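Long-range contact in Glyco_hydro_cc domain-containing protein (Blastomyces gilchristii, PDB 6UB0), which probably hydrolyses beta-1,3-glucan chains from an end, as a curdlan-specific exo-beta-1,3-glucanase of glycoside hydrolase family 128: residues R105-V111 with I136-H142. Numbering follows the deposited sequence.
Sequences RLGSPAV and IDFLAVH
Two neighbouring parallel strands of a TIM-barrel-like glycosidase, connected by helix 119-130 in a right-handed beta-alpha-beta crossover, meet here; the axes of 105-111 and 138-142 approach to 4.4 Å, with 35° between their N-to-C directions. Gly107 pairs with Phe138 (CA-CA 4.8 Å) and Val111 with Val141 (CA-CA 5.0 Å), so 105-111 carries one extra residue between these bridges. Both backbones are extended except at Asp137 (phi/psi -90/-27), where 136-142 bends. Ile136 lays CG2 4.1 Å from Ser108 CB, an apolar contact. Asp137, whose carboxylate can accept from backbone, takes Leu106 N on OD2 (2.9 Å), while its own N gives to Leu106 O (2.8 Å). That same oxygen receives Phe138 N (3.2 Å), and Phe138 O accepts Ser108 N (2.8 Å). With chi1 near +66°, the Phe138 ring lies over Gly107, whose CA sits 3.3 Å from the ring centroid in a CH-pi contact; a CB there would clash. Trp173 stacks on the same ring. Leu139 points away, though its CD2 reaches Ser108 CB (3.9 Å). Around Ser108-Pro109 the main-chain ladder is interrupted: Ser108 OG, a small hydroxyl, supplies the acceptor for Ala140 N (3.0 Å) and donates to Pro109 O (2.5 Å). The small Ala140 and Ala110 let their CB atoms approach to 3.6 Å. Val141 CG1 meets Val111 CG2 at 4.4 Å on the helix-covered face. His142 (chi1 -68°) touches the bound glucose, its ND1 hydrogen-bonded to Glu75; its N binds Val111 O at 2.9 Å.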
loop_
_atom_site.group_PDB
_atom_site.type_symbol
_atom_site.label_atom_id
_atom_site.label_comp_id
_atom_site.label_asym_id
_atom_site.label_seq_id
_atom_site.Cartn_x
_atom_site.Cartn_y
_atom_site.Cartn_z
ATOM N N ARG A 105 -3.035 -13.257 3.647
ATOM C CA ARG A 105 -3.891 -12.121 4.016
ATOM C C ARG A 105 -4.037 -11.276 2.740
ATOM O O ARG A 105 -3.071 -11.219 1.935
ATOM C CB ARG A 105 -3.301 -11.450 5.249
ATOM C CG ARG A 105 -3.033 -12.437 6.369
ATOM C CD ARG A 105 -2.486 -11.726 7.572
ATOM N NE ARG A 105 -3.469 -10.800 8.090
ATOM C CZ ARG A 105 -3.342 -9.480 8.045
ATOM N NH1 ARG A 105 -2.272 -8.943 7.487
ATOM N NH2 ARG A 105 -4.307 -8.704 8.509
ATOM N N LEU A 106 -5.277 -10.883 2.462
ATOM C CA LEU A 106 -5.687 -10.209 1.217
ATOM C C LEU A 106 -5.949 -8.738 1.543
ATOM O O LEU A 106 -6.712 -8.418 2.530
ATOM C CB LEU A 106 -6.921 -10.917 0.664
ATOM C CG LEU A 106 -6.744 -12.413 0.423
ATOM C CD1 LEU A 106 -8.011 -13.053 -0.167
ATOM C CD2 LEU A 106 -5.532 -12.674 -0.463
ATOM N N GLY A 107 -5.312 -7.858 0.764
ATOM C CA GLY A 107 -5.452 -6.406 0.892
ATOM C C GLY A 107 -6.378 -5.870 -0.167
ATOM O O GLY A 107 -6.314 -6.315 -1.292
ATOM N N SER A 108 -7.279 -4.990 0.205
ATOM C CA SER A 108 -8.241 -4.421 -0.761
ATOM C C SER A 108 -7.524 -3.727 -1.925
ATOM O O SER A 108 -6.333 -3.403 -1.871
ATOM C CB SER A 108 -9.112 -3.433 -0.076
ATOM O OG SER A 108 -8.441 -2.205 -0.051
ATOM N N PRO A 109 -8.246 -3.430 -3.011
ATOM C CA PRO A 109 -7.732 -2.458 -3.981
ATOM C C PRO A 109 -7.401 -1.207 -3.161
ATOM O O PRO A 109 -8.076 -0.865 -2.170
ATOM C CB PRO A 109 -8.896 -2.268 -4.952
ATOM C CG PRO A 109 -9.739 -3.509 -4.738
ATOM C CD PRO A 109 -9.676 -3.727 -3.250
ATOM N N ALA A 110 -6.369 -0.493 -3.603
ATOM C CA ALA A 110 -5.820 0.690 -2.915
ATOM C C ALA A 110 -6.390 1.958 -3.568
ATOM O O ALA A 110 -6.180 2.119 -4.772
ATOM C CB ALA A 110 -4.312 0.742 -3.025
ATOM N N VAL A 111 -7.198 2.709 -2.849
ATOM C CA VAL A 111 -7.788 3.945 -3.436
ATOM C C VAL A 111 -6.881 5.151 -3.203
ATOM O O VAL A 111 -6.219 5.233 -2.194
ATOM C CB VAL A 111 -9.225 4.162 -2.964
ATOM C CG1 VAL A 111 -10.071 3.067 -3.576
ATOM C CG2 VAL A 111 -9.346 4.183 -1.454
ATOM N N ILE A 136 -11.296 -10.079 2.665
ATOM C CA ILE A 136 -10.412 -8.884 2.808
ATOM C C ILE A 136 -9.935 -8.828 4.255
ATOM O O ILE A 136 -10.779 -8.628 5.149
ATOM C CB ILE A 136 -11.112 -7.567 2.412
ATOM C CG1 ILE A 136 -11.664 -7.599 0.984
ATOM C CG2 ILE A 136 -10.160 -6.391 2.599
ATOM C CD1 ILE A 136 -12.755 -6.583 0.711
ATOM N N ASP A 137 -8.626 -8.943 4.441
ATOM C CA ASP A 137 -7.929 -8.888 5.753
ATOM C C ASP A 137 -7.556 -7.451 6.054
ATOM O O ASP A 137 -7.411 -7.154 7.219
ATOM C CB ASP A 137 -6.671 -9.767 5.804
ATOM C CG ASP A 137 -7.023 -11.233 5.717
ATOM O OD1 ASP A 137 -7.485 -11.742 6.721
ATOM O OD2 ASP A 137 -6.927 -11.820 4.614
ATOM N N PHE A 138 -7.366 -6.593 5.037
ATOM C CA PHE A 138 -6.923 -5.188 5.286
ATOM C C PHE A 138 -7.243 -4.317 4.072
ATOM O O PHE A 138 -7.283 -4.850 2.978
ATOM C CB PHE A 138 -5.438 -5.186 5.672
ATOM C CG PHE A 138 -4.499 -5.618 4.577
ATOM C CD1 PHE A 138 -3.979 -4.697 3.679
ATOM C CD2 PHE A 138 -4.103 -6.940 4.461
ATOM C CE1 PHE A 138 -3.114 -5.099 2.674
ATOM C CE2 PHE A 138 -3.251 -7.355 3.444
ATOM C CZ PHE A 138 -2.742 -6.431 2.557
ATOM N N LEU A 139 -7.624 -3.066 4.303
ATOM C CA LEU A 139 -7.785 -2.032 3.244
ATOM C C LEU A 139 -6.403 -1.489 2.899
ATOM O O LEU A 139 -5.633 -1.276 3.790
ATOM C CB LEU A 139 -8.653 -0.858 3.714
ATOM C CG LEU A 139 -10.070 -1.181 4.194
ATOM C CD1 LEU A 139 -10.898 0.098 4.321
ATOM C CD2 LEU A 139 -10.769 -2.133 3.231
ATOM N N ALA A 140 -6.185 -1.198 1.621
ATOM C CA ALA A 140 -5.002 -0.462 1.150
ATOM C C ALA A 140 -5.519 0.927 0.762
ATOM O O ALA A 140 -6.547 1.021 0.055
ATOM C CB ALA A 140 -4.349 -1.179 -0.005
ATOM N N VAL A 141 -4.861 1.981 1.223
ATOM C CA VAL A 141 -5.187 3.384 0.821
ATOM C C VAL A 141 -3.915 4.191 0.512
ATOM O O VAL A 141 -2.801 3.833 0.957
ATOM C CB VAL A 141 -5.962 4.091 1.951
ATOM C CG1 VAL A 141 -7.256 3.321 2.301
ATOM C CG2 VAL A 141 -5.048 4.332 3.143
ATOM N N HIS A 142 -4.086 5.293 -0.190
ATOM C CA HIS A 142 -2.989 6.193 -0.598
ATOM C C HIS A 142 -3.305 7.640 -0.234
ATOM O O HIS A 142 -4.454 7.994 -0.481
ATOM C CB HIS A 142 -2.869 6.231 -2.083
ATOM C CG HIS A 142 -2.417 4.985 -2.718
ATOM N ND1 HIS A 142 -2.406 4.862 -4.045
ATOM C CD2 HIS A 142 -1.980 3.818 -2.197
ATOM C CE1 HIS A 142 -1.902 3.694 -4.379
ATOM N NE2 HIS A 142 -1.644 3.003 -3.259
#